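Local coordinates for WbbZ protein (Klebsiella pneumoniae subsp. pneumoniae NTUH-K2044, PDB 6X1L) that is functionally uncharacterised but belongs to the polysaccharide pyruvyl transferase family and may transfer a pyruvyl group to a sugar, at residues I128-D131 against Y132-L136; D44-R48 against N49-Y53; R227-V230 against A231-A234. All coordinates share one frame; numbering follows the deposited sequence.

The three contacts are local and follow one another along the chain without nesting or crossing. Contact 2 comes first: it closes the short turn by which helix 33-48 ends and the chain enters strand 53-55, an outermost strand of the six-stranded parallel sheet. Contact 1 closes no loop; it lies along helix 127-135, the crossover between strands 120-124 and 144-146 of that same sheet. Contact 3 likewise follows a single helix, 228-236, which connects strands 220-225 and 240-243 of the second, four-stranded parallel sheet. Two parallel sheets flanked by helices are consistent with a GT-B-like architecture. The nearest atoms of contacts 2 and 3 are about 9 Å apart.

Contact 1 (I128-D131 against Y132-L136); sequences ITFD and YIKSL
Asp131 and Lys134 pair one turn apart on helix 127-135, the helical arm of a beta-alpha-beta crossover that links strands 120-124 and 144-146. Their side chains lie alongside each other and point the same way, and the salt bridge between Asp131 OD1 and Lys134 NZ is a rather long 3.5 Å. Lys134 starts with CG wedged between its backbone N and carbonyl carbon (chi1 86°) and runs extended from there, which carries the methylene CE past the carboxylate, 3.4 Å from Asp131 OD1. The aliphatic part of the lysine also passes the margin of the apolar patch, Lys134 CD lying oblique to the Phe130 ring at 4.2 Å from Phe130 CE2. A flexible lysine and a short aspartate suit this exposed side of the helix.

The apolar contacts belong to the side facing the sheet. Thr129 CG2 lies beside Ile133 CG1 at 4.1 Å, the two branches pointing the same way. Ile133 and Phe130 reach Val144 of the sheet, as bulky apolar residues should. Thr129 can share this side because its hydroxyl is hydrogen-bonded to Glu126, Arg107 and the backbone N of Ile106, while its methyl serves the packing.

Backbone hydrogen bonds of the helix run throughout: Ile133 N to Thr129 O is 2.9 Å and almost straight, whereas Ser135 N to Asp131 O is weak. The polar serine turns back on the preceding turn: Ser135 OG donates to Tyr132 O at 2.5 Å, a short bond whose donor is tilted 15° from the carbonyl plane.

Contact 2 (D44-R48 against N49-Y53); sequences DFFER and NALTY
Phe46 and Tyr53 meet across the end of helix 33-48, their side chains crossing at about a right angle. The rings meet obliquely, with planes at 41° and centroids 5.1 Å apart. Phe46 CE2 sits over the rim of one Tyr53 face, while Phe46 CD2 comes within 3.5 Å of Tyr53 CD1. The tyrosine has chi1 65°, its CG lying between the backbone N and the carbonyl carbon, and this brings the ring back toward the helix.

Leu51 fills the angle between the two phenylalanines. Its CD1 branch comes obliquely to Phe45 CE2 at 3.6 Å, and its CB lies 4.0 Å from Phe46 CD1. The buried Asn49 side chain comes over one face of Phe45.

The turn itself is a Schellman motif. Leu51 N donates to Phe46 O at 2.8 Å, and a weak bond of 3.4 Å joins Ala50 N to Glu47 O. Ala50 takes the positive phi (54°) at a position usually held by glycine; alanine has only a CB to accommodate. The apolar pair Phe46 and Leu51 flanks the bond between their own backbones, as such motifs often have it.

Phe45 packs on Leu15 of helix 6-21, and the charged ends of Arg48 and Glu47 find their partners, Asp12 and Arg207, outside the turn. The helix end is thus fixed by carbonyls met by backbone N-H groups and by buried apolar contacts.

Contact 3 (R227-V230 against A231-A234); sequences RLHV and AILA
Arg227, at the N-cap position, gives its carbonyl to the first turn: Ala231 N donates to Arg227 O at 3.0 Å. Its long side chain leads away from this turn, and the guanidinium forms a salt bridge with Asp190, a task for which a long, flat cation is well suited.

Leu228 follows. Its chi1 of 178° sets CG opposite the backbone N and brings the isobutyl group obliquely against Ile232, with Leu228 CG 4.0 Å from Ile232 CD1. The backbone bond from Ile232 N to Leu228 O, 2.8 Å, joins the same two residues. The leucine also touches Phe243 of strand 240-243, so an apolar residue is fitting on both counts.

Helix 228-236 is the crossover of a beta-alpha-beta unit between strands 220-225 and 240-243, and Ala231, small enough to let the helix come close, sits against Thr225 and Phe243 from these two strands.

His229 lies side by side with Ile232, pointing the same way. The methyl CD1 of Ile232 rests over one face of the imidazole, 4.2 Å from the centroid of the His229 ring and 28° off its normal, a CH-pi contact; in the ring, His229 NE2 is hydrogen-bonded to Asp149. The carbonyl of His229 receives Leu233 N from above its plane, and Leu233 CG crowds in at 3.2 Å from His229 O.

Val230, branched and buried, packs on Val223 and on Met213 of helix 203-218. Val230 O accepts a hydrogen bond from Ala234 N at 2.9 Å, and Ala234 CB lies 3.4 Å from the same Val230 O.

Contact 1 (I128-D131 against Y132-L136)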
loop_
_atom_site.group_PDB
_atom_site.type_symbol
_atom_site.label_atom_id
_atom_site.label_comp_id
_atom_site.label_asym_id
_atom_site.label_seq_id
_atom_site.Cartn_x
_atom_site.Cartn_y
_atom_site.Cartn_z
ATOM N N ILE A 128 -19.242 5.133 -24.378
ATOM C CA ILE A 128 -19.093 3.970 -25.246
ATOM C C ILE A 128 -19.805 2.769 -24.642
ATOM O O ILE A 128 -20.531 2.044 -25.332
ATOM C CB ILE A 128 -17.604 3.678 -25.503
ATOM C CG1 ILE A 128 -16.947 4.867 -26.205
ATOM C CG2 ILE A 128 -17.452 2.408 -26.331
ATOM C CD1 ILE A 128 -15.538 4.598 -26.671
ATOM N N THR A 129 -19.622 2.549 -23.339
ATOM C CA THR A 129 -20.341 1.476 -22.660
ATOM C C THR A 129 -21.842 1.741 -22.649
ATOM O O THR A 129 -22.642 0.824 -22.864
ATOM C CB THR A 129 -19.807 1.312 -21.235
ATOM O OG1 THR A 129 -18.445 0.877 -21.290
ATOM C CG2 THR A 129 -20.622 0.284 -20.465
ATOM N N PHE A 130 -22.240 2.995 -22.418
ATOM C CA PHE A 130 -23.658 3.328 -22.358
ATOM C C PHE A 130 -24.345 3.053 -23.689
ATOM O O PHE A 130 -25.419 2.441 -23.731
ATOM C CB PHE A 130 -23.830 4.793 -21.948
ATOM C CG PHE A 130 -25.264 5.214 -21.802
ATOM C CD1 PHE A 130 -26.057 4.677 -20.802
ATOM C CD2 PHE A 130 -25.816 6.151 -22.658
ATOM C CE1 PHE A 130 -27.378 5.061 -20.663
ATOM C CE2 PHE A 130 -27.139 6.540 -22.524
ATOM C CZ PHE A 130 -27.920 5.994 -21.524
ATOM N N ASP A 131 -23.738 3.494 -24.794
ATOM C CA ASP A 131 -24.337 3.252 -26.103
ATOM C C ASP A 131 -24.314 1.774 -26.463
ATOM O O ASP A 131 -25.217 1.293 -27.154
ATOM C CB ASP A 131 -23.618 4.069 -27.176
ATOM C CG ASP A 131 -23.829 5.556 -27.010
ATOM O OD1 ASP A 131 -24.772 5.942 -26.291
ATOM O OD2 ASP A 131 -23.058 6.338 -27.604
ATOM N N TYR A 132 -23.304 1.038 -25.999
ATOM C CA TYR A 132 -23.257 -0.395 -26.260
ATOM C C TYR A 132 -24.398 -1.119 -25.554
ATOM O O TYR A 132 -25.173 -1.846 -26.192
ATOM C CB TYR A 132 -21.896 -0.954 -25.832
ATOM C CG TYR A 132 -21.843 -2.461 -25.748
ATOM C CD1 TYR A 132 -22.318 -3.255 -26.785
ATOM C CD2 TYR A 132 -21.299 -3.090 -24.636
ATOM C CE1 TYR A 132 -22.269 -4.631 -26.707
ATOM C CE2 TYR A 132 -21.242 -4.462 -24.551
ATOM C CZ TYR A 132 -21.725 -5.229 -25.588
ATOM O OH TYR A 132 -21.668 -6.599 -25.500
ATOM N N ILE A 133 -24.531 -0.919 -24.240
ATOM C CA ILE A 133 -25.567 -1.619 -23.483
ATOM C C ILE A 133 -26.953 -1.244 -23.992
ATOM O O ILE A 133 -27.817 -2.111 -24.174
ATOM C CB ILE A 133 -25.429 -1.333 -21.977
ATOM C CG1 ILE A 133 -24.060 -1.786 -21.465
ATOM C CG2 ILE A 133 -26.544 -2.026 -21.208
ATOM C CD1 ILE A 133 -23.796 -3.264 -21.661
ATOM N N LYS A 134 -27.194 0.048 -24.222
ATOM C CA LYS A 134 -28.497 0.454 -24.728
ATOM C C LYS A 134 -28.753 -0.079 -26.133
ATOM O O LYS A 134 -29.916 -0.229 -26.519
ATOM C CB LYS A 134 -28.636 1.979 -24.703
ATOM C CG LYS A 134 -28.091 2.698 -25.929
ATOM C CD LYS A 134 -28.310 4.202 -25.820
ATOM C CE LYS A 134 -27.891 4.919 -27.096
ATOM N NZ LYS A 134 -28.135 6.388 -27.026
ATOM N N SER A 135 -27.699 -0.382 -26.897
ATOM C CA SER A 135 -27.902 -0.990 -28.207
ATOM C C SER A 135 -28.374 -2.431 -28.087
ATOM O O SER A 135 -28.988 -2.950 -29.023
ATOM C CB SER A 135 -26.618 -0.918 -29.038
ATOM O OG SER A 135 -25.689 -1.921 -28.668
ATOM N N LEU A 136 -28.106 -3.082 -26.952
ATOM C CA LEU A 136 -28.594 -4.425 -26.658
ATOM C C LEU A 136 -30.026 -4.413 -26.143
ATOM O O LEU A 136 -30.438 -5.348 -25.443
ATOM C CB LEU A 136 -27.662 -5.119 -25.658
ATOM C CG LEU A 136 -26.200 -5.214 -26.073
ATOM C CD1 LEU A 136 -25.362 -5.920 -25.013
ATOM C CD2 LEU A 136 -26.093 -5.924 -27.407
#

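Contact 2 (D44-R48 against N49-Y53)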
loop_
_atom_site.group_PDB
_atom_site.type_symbol
_atom_site.label_atom_id
_atom_site.label_comp_id
_atom_site.label_asym_id
_atom_site.label_seq_id
_atom_site.Cartn_x
_atom_site.Cartn_y
_atom_site.Cartn_z
ATOM N N ASP A 44 -17.188 5.166 0.801
ATOM C CA ASP A 44 -17.572 6.539 1.113
ATOM C C ASP A 44 -18.999 6.819 0.657
ATOM O O ASP A 44 -19.762 7.502 1.352
ATOM C CB ASP A 44 -16.601 7.516 0.449
ATOM C CG ASP A 44 -15.180 7.386 0.984
ATOM O OD1 ASP A 44 -14.978 6.633 1.955
ATOM O OD2 ASP A 44 -14.267 8.034 0.430
ATOM N N PHE A 45 -19.373 6.294 -0.508
ATOM C CA PHE A 45 -20.715 6.517 -1.039
ATOM C C PHE A 45 -21.778 5.848 -0.173
ATOM O O PHE A 45 -22.828 6.441 0.097
ATOM C CB PHE A 45 -20.782 6.006 -2.475
ATOM C CG PHE A 45 -22.174 5.990 -3.051
ATOM C CD1 PHE A 45 -22.722 7.133 -3.598
ATOM C CD2 PHE A 45 -22.925 4.829 -3.046
ATOM C CE1 PHE A 45 -24.000 7.119 -4.131
ATOM C CE2 PHE A 45 -24.201 4.813 -3.569
ATOM C CZ PHE A 45 -24.739 5.957 -4.115
ATOM N N PHE A 46 -21.525 4.614 0.272
ATOM C CA PHE A 46 -22.477 3.930 1.142
ATOM C C PHE A 46 -22.660 4.672 2.460
ATOM O O PHE A 46 -23.791 4.860 2.924
ATOM C CB PHE A 46 -22.010 2.499 1.413
ATOM C CG PHE A 46 -22.113 1.588 0.224
ATOM C CD1 PHE A 46 -23.001 1.860 -0.801
ATOM C CD2 PHE A 46 -21.322 0.452 0.138
ATOM C CE1 PHE A 46 -23.098 1.018 -1.895
ATOM C CE2 PHE A 46 -21.414 -0.393 -0.951
ATOM C CZ PHE A 46 -22.305 -0.110 -1.970
ATOM N N GLU A 47 -21.558 5.097 3.080
ATOM C CA GLU A 47 -21.652 5.754 4.378
ATOM C C GLU A 47 -22.357 7.099 4.272
ATOM O O GLU A 47 -23.133 7.470 5.160
ATOM C CB GLU A 47 -20.255 5.924 4.981
ATOM C CG GLU A 47 -19.550 4.613 5.293
ATOM C CD GLU A 47 -18.185 4.820 5.933
ATOM O OE1 GLU A 47 -17.390 3.855 5.976
ATOM O OE2 GLU A 47 -17.906 5.949 6.390
ATOM N N ARG A 48 -22.110 7.841 3.190
ATOM C CA ARG A 48 -22.697 9.171 3.070
ATOM C C ARG A 48 -24.193 9.109 2.791
ATOM O O ARG A 48 -24.921 10.055 3.116
ATOM C CB ARG A 48 -21.980 9.962 1.976
ATOM C CG ARG A 48 -22.239 11.456 2.033
ATOM C CD ARG A 48 -23.007 11.921 0.818
ATOM N NE ARG A 48 -22.229 11.742 -0.404
ATOM C CZ ARG A 48 -22.673 12.038 -1.620
ATOM N NH1 ARG A 48 -23.895 12.527 -1.783
ATOM N NH2 ARG A 48 -21.893 11.846 -2.673
ATOM N N ASN A 49 -24.673 8.017 2.201
ATOM C CA ASN A 49 -26.088 7.850 1.899
ATOM C C ASN A 49 -26.785 6.893 2.859
ATOM O O ASN A 49 -27.899 6.445 2.568
ATOM C CB ASN A 49 -26.269 7.367 0.459
ATOM C CG ASN A 49 -25.904 8.429 -0.563
ATOM O OD1 ASN A 49 -24.977 8.254 -1.353
ATOM N ND2 ASN A 49 -26.638 9.538 -0.557
ATOM N N ALA A 50 -26.155 6.573 3.994
ATOM C CA ALA A 50 -26.721 5.670 4.998
ATOM C C ALA A 50 -27.124 4.325 4.401
ATOM O O ALA A 50 -28.111 3.720 4.821
ATOM C CB ALA A 50 -27.916 6.309 5.714
ATOM N N LEU A 51 -26.372 3.844 3.415
ATOM C CA LEU A 51 -26.689 2.591 2.738
ATOM C C LEU A 51 -25.936 1.457 3.423
ATOM O O LEU A 51 -24.711 1.351 3.300
ATOM C CB LEU A 51 -26.330 2.671 1.257
ATOM C CG LEU A 51 -27.069 3.746 0.461
ATOM C CD1 LEU A 51 -26.517 3.818 -0.949
ATOM C CD2 LEU A 51 -28.562 3.463 0.444
ATOM N N THR A 52 -26.664 0.613 4.144
ATOM C CA THR A 52 -26.060 -0.561 4.751
ATOM C C THR A 52 -25.979 -1.695 3.738
ATOM O O THR A 52 -26.771 -1.776 2.795
ATOM C CB THR A 52 -26.853 -1.011 5.979
ATOM O OG1 THR A 52 -28.187 -1.352 5.589
ATOM C CG2 THR A 52 -26.902 0.105 7.015
ATOM N N TYR A 53 -25.002 -2.574 3.940
ATOM C CA TYR A 53 -24.777 -3.691 3.038
ATOM C C TYR A 53 -24.211 -4.855 3.836
ATOM O O TYR A 53 -23.747 -4.692 4.967
ATOM C CB TYR A 53 -23.825 -3.309 1.896
ATOM C CG TYR A 53 -22.418 -2.970 2.359
ATOM C CD1 TYR A 53 -22.104 -1.693 2.811
ATOM C CD2 TYR A 53 -21.408 -3.926 2.344
ATOM C CE1 TYR A 53 -20.823 -1.379 3.238
ATOM C CE2 TYR A 53 -20.119 -3.618 2.770
ATOM C CZ TYR A 53 -19.838 -2.343 3.213
ATOM O OH TYR A 53 -18.569 -2.025 3.634
#

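Contact 3 (R227-V230 against A231-A234)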
loop_
_atom_site.group_PDB
_atom_site.type_symbol
_atom_site.label_atom_id
_atom_site.label_comp_id
_atom_site.label_asym_id
_atom_site.label_seq_id
_atom_site.Cartn_x
_atom_site.Cartn_y
_atom_site.Cartn_z
ATOM N N ARG A 227 -2.586 5.074 -16.576
ATOM C CA ARG A 227 -3.357 4.348 -15.577
ATOM C C ARG A 227 -4.550 5.205 -15.180
ATOM O O ARG A 227 -4.373 6.295 -14.627
ATOM C CB ARG A 227 -2.496 4.034 -14.351
ATOM C CG ARG A 227 -1.406 3.008 -14.582
ATOM C CD ARG A 227 -1.994 1.619 -14.756
ATOM N NE ARG A 227 -1.012 0.574 -14.481
ATOM C CZ ARG A 227 -1.256 -0.726 -14.616
ATOM N NH1 ARG A 227 -2.450 -1.140 -15.029
ATOM N NH2 ARG A 227 -0.307 -1.613 -14.343
ATOM N N LEU A 228 -5.756 4.698 -15.446
ATOM C CA LEU A 228 -6.965 5.509 -15.313
ATOM C C LEU A 228 -7.064 6.154 -13.937
ATOM O O LEU A 228 -7.236 7.373 -13.820
ATOM C CB LEU A 228 -8.200 4.650 -15.586
ATOM C CG LEU A 228 -9.534 5.376 -15.441
ATOM C CD1 LEU A 228 -9.593 6.565 -16.389
ATOM C CD2 LEU A 228 -10.681 4.415 -15.710
ATOM N N HIS A 229 -6.953 5.357 -12.880
ATOM C CA HIS A 229 -7.232 5.907 -11.563
ATOM C C HIS A 229 -6.060 6.674 -10.973
ATOM O O HIS A 229 -6.271 7.466 -10.051
ATOM C CB HIS A 229 -7.712 4.794 -10.638
ATOM C CG HIS A 229 -9.112 4.367 -10.945
ATOM N ND1 HIS A 229 -9.405 3.402 -11.884
ATOM C CD2 HIS A 229 -10.303 4.832 -10.497
ATOM C CE1 HIS A 229 -10.716 3.264 -11.974
ATOM N NE2 HIS A 229 -11.284 4.123 -11.146
ATOM N N VAL A 230 -4.850 6.502 -11.502
ATOM C CA VAL A 230 -3.807 7.491 -11.252
ATOM C C VAL A 230 -4.214 8.835 -11.843
ATOM O O VAL A 230 -4.131 9.879 -11.184
ATOM C CB VAL A 230 -2.459 7.014 -11.822
ATOM C CG1 VAL A 230 -1.417 8.122 -11.703
ATOM C CG2 VAL A 230 -1.994 5.754 -11.104
ATOM N N ALA A 231 -4.674 8.826 -13.096
ATOM C CA ALA A 231 -5.121 10.062 -13.727
ATOM C C ALA A 231 -6.284 10.682 -12.966
ATOM O O ALA A 231 -6.330 11.904 -12.777
ATOM C CB ALA A 231 -5.506 9.798 -15.183
ATOM N N ILE A 232 -7.230 9.856 -12.513
ATOM C CA ILE A 232 -8.368 10.374 -11.760
ATOM C C ILE A 232 -7.908 10.975 -10.435
ATOM O O ILE A 232 -8.284 12.100 -10.084
ATOM C CB ILE A 232 -9.423 9.270 -11.554
ATOM C CG1 ILE A 232 -10.179 9.011 -12.866
ATOM C CG2 ILE A 232 -10.394 9.659 -10.451
ATOM C CD1 ILE A 232 -11.133 7.848 -12.798
ATOM N N LEU A 233 -7.083 10.240 -9.683
ATOM C CA LEU A 233 -6.601 10.742 -8.399
ATOM C C LEU A 233 -5.854 12.057 -8.568
ATOM O O LEU A 233 -6.113 13.030 -7.852
ATOM C CB LEU A 233 -5.699 9.706 -7.729
ATOM C CG LEU A 233 -6.334 8.487 -7.064
ATOM C CD1 LEU A 233 -5.241 7.621 -6.457
ATOM C CD2 LEU A 233 -7.344 8.911 -6.005
ATOM N N ALA A 234 -4.920 12.105 -9.521
ATOM C CA ALA A 234 -4.182 13.338 -9.762
ATOM C C ALA A 234 -5.103 14.470 -10.199
ATOM O O ALA A 234 -4.860 15.631 -9.852
ATOM C CB ALA A 234 -3.092 13.096 -10.804
#